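Tyrosinase (Aspergillus oryzae, PDB 6JU8) probably catalyses the copper-dependent oxidation of L-tyrosine and L-dopa by oxygen to L-dopaquinone, the entry step of melanin biosynthesis. Local coordinates at residues Y64-W75 with V363-W373; Y149-R157 with G165-L173. The protein carries 1 engineered substitution. All coordinates share one frame; numbering follows the deposited sequence.

How the contacts relate
Contact 1 (64-75 with 363-373) and contact 2 (149-157 with 165-173) both belong to the common central domain of tyrosinase, which carries the dinuclear copper centre. Their centres lie about 23 Å apart, and in sequence both segments of contact 2 fall between those of contact 1. Contact 1 is part of the site itself: His-71 binds one copper, and the side chain of Phe-372 lies about 4 Å from the other. Contact 2 stands further back, the side chain of Phe-152 being about 9 Å from a copper. The two meet where Ile-371 CD1 packs against Pro-171 CD and Leu-170 CD2, both at 3.8 Å.

Contact 1 of 2, residues Y64-W75 with V363-W373; sequences YFRLAGIHGAPW and VPVAAYDPIFW. With CU (copper (II) ion), chain C.
His-71 meets Phe-372 and Val-363 within the dinuclear copper site of the tyrosinase central domain, where helix 64-69 and the loop after it pack on the approach to helix 371-389. His-71 NE2 binds copper at 2.1 Å; His-98 and His-107 complete the protein ligands. Histidine suits the place because its other nitrogen can be held from behind: ND1 makes a weak bond to Val-363 O and a better one to a water, which in turn donates to Val-363 O and accepts from Ala-367 N. With CG anti to the backbone N (chi1 -173°), the imidazole turns one face to the edge of Phe-372, planes at 70°. This edge-to-face pair and the ND1 bonds probably fix the ring's rotation.

Among the apolar contacts, the small Ala-68 lets the two segments approach: its CB sits over a face of the Tyr-368 ring, a CH-pi contact 3.9 Å from the centroid. The Tyr-368 hydroxyl lies over one face of Phe-65, the two rings being inclined at 44°.

Two phenols take part in three of the cross-segment hydrogen bonds. Tyr-64 OH accepts from Trp-373 NE1 at 3.1 Å, in the indole plane, and donates to Tyr-368 O from above the carbonyl plane. Ala-73 is gripped at both ends of its backbone: its N donates to a lone pair of Pro-364 O, and Tyr-368 OH donates to Ala-73 O at 2.7 Å.

Contact 2 of 2, residues Y149-R157 with G165-L173; sequences YWDFARFAR and GDELRLPIL
Trp-150 lays its indole against Pro-171 and reaches the backbone of Arg-169, joining two irregular, antiparallel-running segments of the central domain. A chi1 of 170° swings the ring beside its own carbonyl carbon, clamped between Phe-152 CB on one face and Pro-171 CD on the other. Pro-171 CD lies 3.5 Å from the centroid of the Trp-150 five-membered ring, a CH-pi contact; proline suits because its compact ring presents methylenes to the indole face. Trp-150 NE1 donates to Arg-169 O at 2.8 Å, and Leu-170 CD2 touches CZ2.

Leu-168 and Phe-155 both hold CG beside the backbone N (chi1 -53° and -66°). That brings the two methyls of Leu-168 beneath the type I turn from Asp-151 to Arg-154: CD1 lies 3.4 Å from Phe-152 O, a buried carbonyl with no polar partner, while CD2 meets Arg-154 O and the ring of Phe-155, which has Asp-166 CA over one face. Asp-151 OD1 accepts from Ala-153 N in an Asx turn.

Ala-156 is small enough to let Arg-169 pass: extended from CG to NE, the arginine runs over the methyl, with CD 3.4 Å from Ala-156 CB and one guanidinium face above it. Its head lies at the subunit interface, where NH2 hydrogen-bonds Asn-245 O and the guanidinium makes a cation-pi contact with Tyr-246, both of the second subunit. Ala-156 N donates to Glu-167 O at 2.9 Å.

Trp-150 packs on Leu-265 of helix 258-267 and Val-335 of helix 328-340, while Phe-152 touches Asn-378 of helix 371-389; the chain then leads on to strand 178-182.

Contact 1 of 2, residues Y64-W75 with V363-W373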
loop_
_atom_site.group_PDB
_atom_site.type_symbol
_atom_site.label_atom_id
_atom_site.label_comp_id
_atom_site.label_asym_id
_atom_site.label_seq_id
_atom_site.Cartn_x
_atom_site.Cartn_y
_atom_site.Cartn_z
ATOM N N TYR A 64 19.464 9.673 -8.110
ATOM C CA TYR A 64 18.602 9.894 -6.950
ATOM C C TYR A 64 19.204 9.350 -5.667
ATOM O O TYR A 64 19.210 10.008 -4.615
ATOM C CB TYR A 64 17.236 9.246 -7.217
ATOM C CG TYR A 64 16.222 9.568 -6.126
ATOM C CD1 TYR A 64 15.402 10.694 -6.213
ATOM C CD2 TYR A 64 16.096 8.729 -5.025
ATOM C CE1 TYR A 64 14.477 10.975 -5.222
ATOM C CE2 TYR A 64 15.177 9.001 -4.015
ATOM C CZ TYR A 64 14.388 10.129 -4.125
ATOM O OH TYR A 64 13.471 10.399 -3.127
ATOM N N PHE A 65 19.736 8.124 -5.739
ATOM C CA PHE A 65 20.305 7.514 -4.551
ATOM C C PHE A 65 21.391 8.421 -3.962
ATOM O O PHE A 65 21.457 8.676 -2.769
ATOM C CB PHE A 65 20.904 6.126 -4.850
ATOM C CG PHE A 65 21.451 5.467 -3.608
ATOM C CD1 PHE A 65 22.706 5.807 -3.108
ATOM C CD2 PHE A 65 20.696 4.503 -2.932
ATOM C CE1 PHE A 65 23.207 5.223 -1.949
ATOM C CE2 PHE A 65 21.184 3.930 -1.779
ATOM C CZ PHE A 65 22.434 4.265 -1.301
ATOM N N ARG A 66 22.302 8.915 -4.813
ATOM C CA ARG A 66 23.402 9.716 -4.284
ATOM C C ARG A 66 22.936 11.077 -3.801
ATOM O O ARG A 66 23.501 11.613 -2.834
ATOM C CB ARG A 66 24.501 9.845 -5.336
ATOM C CG ARG A 66 25.209 8.548 -5.685
ATOM C CD ARG A 66 26.113 8.026 -4.575
ATOM N NE ARG A 66 27.083 9.015 -4.098
ATOM C CZ ARG A 66 28.182 9.359 -4.742
ATOM N NH1 ARG A 66 28.475 8.833 -5.932
ATOM N NH2 ARG A 66 29.006 10.280 -4.232
ATOM N N LEU A 67 21.947 11.690 -4.442
ATOM C CA LEU A 67 21.401 12.951 -3.939
ATOM C C LEU A 67 20.710 12.780 -2.595
ATOM O O LEU A 67 20.960 13.561 -1.664
ATOM C CB LEU A 67 20.411 13.529 -4.964
ATOM C CG LEU A 67 21.073 13.980 -6.266
ATOM C CD1 LEU A 67 20.006 14.276 -7.302
ATOM C CD2 LEU A 67 21.938 15.216 -6.003
ATOM N N ALA A 68 19.889 11.736 -2.456
ATOM C CA ALA A 68 19.312 11.396 -1.159
ATOM C C ALA A 68 20.393 11.054 -0.139
ATOM O O ALA A 68 20.262 11.340 1.054
ATOM C CB ALA A 68 18.357 10.230 -1.314
ATOM N N GLY A 69 21.496 10.458 -0.597
ATOM C CA GLY A 69 22.569 10.072 0.301
ATOM C C GLY A 69 23.273 11.257 0.911
ATOM O O GLY A 69 23.919 11.117 1.952
ATOM N N ILE A 70 23.156 12.452 0.334
ATOM C CA ILE A 70 23.776 13.627 0.972
ATOM C C ILE A 70 23.259 13.805 2.372
ATOM O O ILE A 70 23.999 14.194 3.285
ATOM C CB ILE A 70 23.481 14.884 0.114
ATOM C CG1 ILE A 70 24.243 14.840 -1.218
ATOM C CG2 ILE A 70 23.812 16.142 0.897
ATOM C CD1 ILE A 70 23.780 15.844 -2.243
ATOM N N HIS A 71 21.964 13.574 2.557
ATOM C CA HIS A 71 21.283 13.902 3.809
ATOM C C HIS A 71 21.774 13.034 4.966
ATOM O O HIS A 71 21.926 13.529 6.072
ATOM C CB HIS A 71 19.788 13.702 3.591
ATOM C CG HIS A 71 18.898 14.128 4.702
ATOM N ND1 HIS A 71 18.318 13.183 5.534
ATOM C CD2 HIS A 71 18.488 15.332 5.141
ATOM C CE1 HIS A 71 17.568 13.835 6.429
ATOM N NE2 HIS A 71 17.650 15.129 6.216
ATOM N N GLY A 72 21.978 11.732 4.750
ATOM C CA GLY A 72 22.191 10.765 5.809
ATOM C C GLY A 72 22.976 9.559 5.352
ATOM O O GLY A 72 24.060 9.676 4.782
ATOM N N ALA A 73 22.444 8.381 5.664
ATOM C CA ALA A 73 23.091 7.127 5.291
ATOM C C ALA A 73 23.145 7.026 3.775
ATOM O O ALA A 73 22.208 7.501 3.104
ATOM C CB ALA A 73 22.335 5.945 5.893
ATOM N N PRO A 74 24.145 6.393 3.176
ATOM C CA PRO A 74 25.187 5.603 3.838
ATOM C C PRO A 74 26.408 6.365 4.335
ATOM O O PRO A 74 27.434 5.750 4.677
ATOM C CB PRO A 74 25.619 4.624 2.718
ATOM C CG PRO A 74 25.408 5.424 1.457
ATOM C CD PRO A 74 24.154 6.221 1.695
ATOM N N TRP A 75 26.333 7.683 4.387
ATOM C CA TRP A 75 27.338 8.524 5.013
ATOM C C TRP A 75 28.637 8.572 4.215
ATOM O O TRP A 75 29.722 8.475 4.792
ATOM C CB TRP A 75 27.581 8.069 6.459
ATOM C CG TRP A 75 26.323 7.945 7.271
ATOM C CD1 TRP A 75 25.400 8.922 7.555
ATOM C CD2 TRP A 75 25.871 6.763 7.930
ATOM N NE1 TRP A 75 24.391 8.411 8.341
ATOM C CE2 TRP A 75 24.661 7.079 8.586
ATOM C CE3 TRP A 75 26.380 5.463 8.018
ATOM C CZ2 TRP A 75 23.928 6.149 9.332
ATOM C CZ3 TRP A 75 25.656 4.543 8.750
ATOM C CH2 TRP A 75 24.456 4.882 9.399
ATOM N N VAL A 363 15.995 9.869 10.326
ATOM C CA VAL A 363 16.891 10.831 9.656
ATOM C C VAL A 363 17.852 10.147 8.703
ATOM O O VAL A 363 18.027 10.638 7.573
ATOM C CB VAL A 363 17.664 11.671 10.687
ATOM C CG1 VAL A 363 18.850 12.393 10.066
ATOM C CG2 VAL A 363 16.712 12.698 11.308
ATOM N N PRO A 364 18.516 9.044 9.051
ATOM C CA PRO A 364 19.471 8.467 8.112
ATOM C C PRO A 364 18.889 8.066 6.767
ATOM O O PRO A 364 19.671 7.983 5.816
ATOM C CB PRO A 364 20.017 7.242 8.852
ATOM C CG PRO A 364 19.781 7.532 10.304
ATOM C CD PRO A 364 18.531 8.373 10.357
ATOM N N VAL A 365 17.586 7.798 6.639
ATOM C CA VAL A 365 17.050 7.287 5.387
ATOM C C VAL A 365 15.849 8.050 4.863
ATOM O O VAL A 365 15.315 7.667 3.812
ATOM C CB VAL A 365 16.722 5.775 5.468
ATOM C CG1 VAL A 365 17.994 4.960 5.676
ATOM C CG2 VAL A 365 15.698 5.499 6.562
ATOM N N ALA A 366 15.426 9.122 5.537
ATOM C CA ALA A 366 14.206 9.810 5.132
ATOM C C ALA A 366 14.277 10.357 3.718
ATOM O O ALA A 366 13.238 10.404 3.026
ATOM C CB ALA A 366 13.938 10.945 6.120
ATOM N N ALA A 367 15.452 10.809 3.277
ATOM C CA ALA A 367 15.543 11.455 1.961
ATOM C C ALA A 367 15.324 10.477 0.820
ATOM O O ALA A 367 15.071 10.914 -0.308
ATOM C CB ALA A 367 16.884 12.185 1.838
ATOM N N TYR A 368 15.338 9.161 1.073
ATOM C CA TYR A 368 15.069 8.204 -0.005
ATOM C C TYR A 368 13.611 8.258 -0.418
ATOM O O TYR A 368 13.273 7.938 -1.562
ATOM C CB TYR A 368 15.527 6.766 0.366
ATOM C CG TYR A 368 17.030 6.777 0.438
ATOM C CD1 TYR A 368 17.803 6.780 -0.706
ATOM C CD2 TYR A 368 17.683 6.840 1.658
ATOM C CE1 TYR A 368 19.195 6.818 -0.627
ATOM C CE2 TYR A 368 19.064 6.905 1.735
ATOM C CZ TYR A 368 19.829 6.887 0.602
ATOM O OH TYR A 368 21.196 6.967 0.642
ATOM N N ASP A 369 12.709 8.649 0.493
ATOM C CA ASP A 369 11.294 8.679 0.122
ATOM C C ASP A 369 11.036 9.935 -0.693
ATOM O O ASP A 369 11.331 11.031 -0.170
ATOM C CB ASP A 369 10.415 8.667 1.374
ATOM C CG ASP A 369 8.938 8.500 1.032
ATOM O OD1 ASP A 369 8.508 9.134 0.027
ATOM O OD2 ASP A 369 8.227 7.787 1.781
ATOM N N PRO A 370 10.527 9.858 -1.909
ATOM C CA PRO A 370 10.351 11.077 -2.719
ATOM C C PRO A 370 9.514 12.163 -2.067
ATOM O O PRO A 370 9.651 13.339 -2.443
ATOM C CB PRO A 370 9.663 10.529 -3.993
ATOM C CG PRO A 370 10.229 9.131 -4.106
ATOM C CD PRO A 370 10.214 8.607 -2.683
ATOM N N ILE A 371 8.613 11.847 -1.124
ATOM C CA ILE A 371 7.886 12.915 -0.446
ATOM C C ILE A 371 8.795 13.801 0.406
ATOM O O ILE A 371 8.421 14.937 0.729
ATOM C CB ILE A 371 6.723 12.375 0.407
ATOM C CG1 ILE A 371 5.680 13.477 0.644
ATOM C CG2 ILE A 371 7.222 11.731 1.690
ATOM C CD1 ILE A 371 4.458 13.029 1.416
ATOM N N PHE A 372 9.967 13.313 0.806
ATOM C CA PHE A 372 10.932 14.094 1.574
ATOM C C PHE A 372 11.075 15.492 0.982
ATOM O O PHE A 372 11.059 16.515 1.678
ATOM C CB PHE A 372 12.296 13.389 1.568
ATOM C CG PHE A 372 13.395 14.200 2.209
ATOM C CD1 PHE A 372 14.128 15.107 1.450
ATOM C CD2 PHE A 372 13.682 14.044 3.564
ATOM C CE1 PHE A 372 15.128 15.863 2.052
ATOM C CE2 PHE A 372 14.681 14.770 4.164
ATOM C CZ PHE A 372 15.402 15.671 3.388
ATOM N N TRP A 373 11.274 15.558 -0.328
ATOM C CA TRP A 373 11.620 16.807 -0.989
ATOM C C TRP A 373 10.432 17.752 -1.046
ATOM O O TRP A 373 10.595 18.964 -1.019
ATOM C CB TRP A 373 12.103 16.459 -2.402
ATOM C CG TRP A 373 13.158 15.386 -2.411
ATOM C CD1 TRP A 373 12.965 14.037 -2.577
ATOM C CD2 TRP A 373 14.579 15.569 -2.268
ATOM N NE1 TRP A 373 14.172 13.371 -2.527
ATOM C CE2 TRP A 373 15.177 14.299 -2.349
ATOM C CE3 TRP A 373 15.408 16.695 -2.081
ATOM C CZ2 TRP A 373 16.555 14.119 -2.254
ATOM C CZ3 TRP A 373 16.782 16.512 -1.982
ATOM C CH2 TRP A 373 17.354 15.221 -2.068
HETATM CU CU CU C . 17.290 17.080 6.989
HETATM O O HOH W 1 18.170 10.480 4.689
HETATM O O HOH W 2 15.468 16.500 7.234
#

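Contact 2 of 2, residues Y149-R157 with G165-L173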
loop_
_atom_site.group_PDB
_atom_site.type_symbol
_atom_site.label_atom_id
_atom_site.label_comp_id
_atom_site.label_asym_id
_atom_site.label_seq_id
_atom_site.Cartn_x
_atom_site.Cartn_y
_atom_site.Cartn_z
ATOM N N TYR A 149 5.413 22.123 -3.743
ATOM C CA TYR A 149 5.461 21.887 -2.298
ATOM C C TYR A 149 4.231 21.112 -1.858
ATOM O O TYR A 149 3.134 21.269 -2.413
ATOM C CB TYR A 149 5.641 23.193 -1.498
ATOM C CG TYR A 149 4.472 24.146 -1.575
ATOM C CD1 TYR A 149 3.426 24.066 -0.657
ATOM C CD2 TYR A 149 4.429 25.130 -2.556
ATOM C CE1 TYR A 149 2.349 24.938 -0.713
ATOM C CE2 TYR A 149 3.350 26.008 -2.635
ATOM C CZ TYR A 149 2.323 25.906 -1.713
ATOM O OH TYR A 149 1.251 26.775 -1.804
ATOM N N TRP A 150 4.426 20.297 -0.809
ATOM C CA TRP A 150 3.283 19.663 -0.148
ATOM C C TRP A 150 2.824 20.501 1.034
ATOM O O TRP A 150 3.542 20.642 2.030
ATOM C CB TRP A 150 3.669 18.265 0.331
ATOM C CG TRP A 150 2.631 17.639 1.221
ATOM C CD1 TRP A 150 1.280 17.638 1.044
ATOM C CD2 TRP A 150 2.911 16.917 2.433
ATOM N NE1 TRP A 150 0.689 16.962 2.089
ATOM C CE2 TRP A 150 1.659 16.516 2.951
ATOM C CE3 TRP A 150 4.079 16.599 3.132
ATOM C CZ2 TRP A 150 1.537 15.791 4.138
ATOM C CZ3 TRP A 150 3.959 15.883 4.316
ATOM C CH2 TRP A 150 2.698 15.494 4.807
ATOM N N ASP A 151 1.632 21.071 0.904
ATOM C CA ASP A 151 1.087 21.870 2.000
ATOM C C ASP A 151 0.452 20.953 3.037
ATOM O O ASP A 151 -0.744 20.641 3.014
ATOM C CB ASP A 151 0.088 22.919 1.500
ATOM C CG ASP A 151 -0.101 23.996 2.576
ATOM O OD1 ASP A 151 0.149 23.719 3.759
ATOM O OD2 ASP A 151 -0.468 25.127 2.189
ATOM N N PHE A 152 1.294 20.490 3.961
ATOM C CA PHE A 152 0.852 19.538 4.986
ATOM C C PHE A 152 -0.147 20.165 5.959
ATOM O O PHE A 152 -0.782 19.433 6.736
ATOM C CB PHE A 152 2.036 18.891 5.719
ATOM C CG PHE A 152 3.007 19.859 6.354
ATOM C CD1 PHE A 152 2.623 20.652 7.431
ATOM C CD2 PHE A 152 4.304 19.998 5.866
ATOM C CE1 PHE A 152 3.534 21.547 8.004
ATOM C CE2 PHE A 152 5.236 20.854 6.439
ATOM C CZ PHE A 152 4.829 21.637 7.519
ATOM N N ALA A 153 -0.292 21.491 5.964
ATOM C CA ALA A 153 -1.155 22.192 6.902
ATOM C C ALA A 153 -2.440 22.698 6.262
ATOM O O ALA A 153 -3.260 23.296 6.967
ATOM C CB ALA A 153 -0.382 23.329 7.539
ATOM N N ARG A 154 -2.654 22.467 4.976
ATOM C CA ARG A 154 -3.833 22.932 4.262
ATOM C C ARG A 154 -4.807 21.773 4.078
ATOM O O ARG A 154 -4.402 20.689 3.654
ATOM C CB ARG A 154 -3.425 23.467 2.881
ATOM C CG ARG A 154 -4.590 24.079 2.094
ATOM C CD ARG A 154 -4.049 24.617 0.770
ATOM N NE ARG A 154 -5.120 25.249 0.014
ATOM C CZ ARG A 154 -5.070 25.477 -1.296
ATOM N NH1 ARG A 154 -4.029 25.112 -2.014
ATOM N NH2 ARG A 154 -6.094 26.065 -1.891
ATOM N N PHE A 155 -6.090 21.963 4.362
ATOM C CA PHE A 155 -7.054 20.892 4.136
ATOM C C PHE A 155 -7.113 20.570 2.652
ATOM O O PHE A 155 -7.201 21.486 1.820
ATOM C CB PHE A 155 -8.433 21.359 4.623
ATOM C CG PHE A 155 -8.491 21.573 6.117
ATOM C CD1 PHE A 155 -7.918 20.670 7.006
ATOM C CD2 PHE A 155 -9.131 22.691 6.638
ATOM C CE1 PHE A 155 -8.044 20.879 8.367
ATOM C CE2 PHE A 155 -9.273 22.897 8.004
ATOM C CZ PHE A 155 -8.722 21.981 8.879
ATOM N N ALA A 156 -7.063 19.285 2.294
ATOM C CA ALA A 156 -7.152 18.860 0.907
ATOM C C ALA A 156 -8.504 19.232 0.307
ATOM O O ALA A 156 -9.531 19.170 0.982
ATOM C CB ALA A 156 -7.018 17.340 0.810
ATOM N N ARG A 157 -8.530 19.625 -0.962
ATOM C CA ARG A 157 -9.803 20.058 -1.536
ATOM C C ARG A 157 -10.585 18.824 -1.976
ATOM O O ARG A 157 -10.005 17.763 -2.229
ATOM C CB ARG A 157 -9.524 21.015 -2.686
ATOM C CG ARG A 157 -9.237 22.451 -2.277
ATOM C CD ARG A 157 -7.982 22.576 -1.429
ATOM N NE ARG A 157 -6.763 22.435 -2.222
ATOM C CZ ARG A 157 -5.581 22.043 -1.744
ATOM N NH1 ARG A 157 -5.469 21.738 -0.451
ATOM N NH2 ARG A 157 -4.508 21.937 -2.521
ATOM N N GLY A 165 -12.229 21.410 1.947
ATOM C CA GLY A 165 -11.967 20.129 2.593
ATOM C C GLY A 165 -11.908 20.222 4.108
ATOM O O GLY A 165 -12.004 21.299 4.691
ATOM N N ASP A 166 -11.724 19.096 4.773
ATOM C CA ASP A 166 -11.879 18.937 6.203
ATOM C C ASP A 166 -10.701 18.199 6.829
ATOM O O ASP A 166 -10.621 18.056 8.052
ATOM C CB ASP A 166 -13.178 18.155 6.458
ATOM C CG ASP A 166 -13.237 16.792 5.796
ATOM O OD1 ASP A 166 -12.538 16.547 4.786
ATOM O OD2 ASP A 166 -14.014 15.930 6.296
ATOM N N GLU A 167 -9.810 17.635 6.013
ATOM C CA GLU A 167 -8.796 16.620 6.251
ATOM C C GLU A 167 -7.431 17.035 5.701
ATOM O O GLU A 167 -7.347 17.397 4.512
ATOM C CB GLU A 167 -9.167 15.276 5.575
ATOM C CG GLU A 167 -8.315 14.093 5.982
ATOM C CD GLU A 167 -8.435 12.816 5.181
ATOM O OE1 GLU A 167 -9.030 12.774 4.081
ATOM O OE2 GLU A 167 -7.911 11.755 5.630
ATOM N N LEU A 168 -6.340 16.966 6.467
ATOM C CA LEU A 168 -5.010 17.049 5.888
ATOM C C LEU A 168 -4.698 15.732 5.200
ATOM O O LEU A 168 -5.140 14.660 5.636
ATOM C CB LEU A 168 -4.005 17.344 7.003
ATOM C CG LEU A 168 -4.286 18.556 7.893
ATOM C CD1 LEU A 168 -3.247 18.627 9.004
ATOM C CD2 LEU A 168 -4.278 19.824 7.052
ATOM N N ARG A 169 -3.951 15.779 4.109
ATOM C CA ARG A 169 -3.692 14.557 3.358
ATOM C C ARG A 169 -2.309 14.594 2.734
ATOM O O ARG A 169 -1.834 15.664 2.313
ATOM C CB ARG A 169 -4.677 14.382 2.193
ATOM C CG ARG A 169 -6.142 14.227 2.623
ATOM C CD ARG A 169 -6.967 13.960 1.363
ATOM N NE ARG A 169 -8.405 14.085 1.624
ATOM C CZ ARG A 169 -9.291 14.142 0.635
ATOM N NH1 ARG A 169 -8.862 14.111 -0.629
ATOM N NH2 ARG A 169 -10.583 14.243 0.929
ATOM N N LEU A 170 -1.703 13.412 2.582
ATOM C CA LEU A 170 -0.586 13.338 1.627
ATOM C C LEU A 170 -1.005 13.801 0.231
ATOM O O LEU A 170 -2.164 13.694 -0.161
ATOM C CB LEU A 170 -0.070 11.902 1.494
ATOM C CG LEU A 170 0.476 11.230 2.742
ATOM C CD1 LEU A 170 1.161 9.898 2.427
ATOM C CD2 LEU A 170 1.400 12.113 3.543
ATOM N N PRO A 171 -0.073 14.293 -0.580
ATOM C CA PRO A 171 -0.436 14.712 -1.950
ATOM C C PRO A 171 -1.136 13.603 -2.728
ATOM O O PRO A 171 -0.760 12.420 -2.665
ATOM C CB PRO A 171 0.932 14.944 -2.612
ATOM C CG PRO A 171 1.817 15.326 -1.466
ATOM C CD PRO A 171 1.366 14.458 -0.300
ATOM N N ILE A 172 -2.105 14.032 -3.536
ATOM C CA ILE A 172 -2.752 13.106 -4.473
ATOM C C ILE A 172 -1.712 12.253 -5.188
ATOM O O ILE A 172 -1.776 11.015 -5.225
ATOM C CB ILE A 172 -3.605 13.867 -5.503
ATOM C CG1 ILE A 172 -4.746 14.682 -4.864
ATOM C CG2 ILE A 172 -4.161 12.911 -6.534
ATOM C CD1 ILE A 172 -5.303 15.775 -5.760
ATOM N N LEU A 173 -0.751 12.955 -5.798
ATOM C CA LEU A 173 0.147 12.246 -6.721
ATOM C C LEU A 173 1.026 11.280 -5.954
ATOM O O LEU A 173 1.434 10.242 -6.479
ATOM C CB LEU A 173 0.937 13.310 -7.505
ATOM C CG LEU A 173 1.909 12.799 -8.550
ATOM C CD1 LEU A 173 1.201 11.945 -9.592
ATOM C CD2 LEU A 173 2.601 13.978 -9.244
HETATM O O HOH W 3 -2.990 18.462 3.380
HETATM O O HOH W 4 -10.143 17.448 2.934
#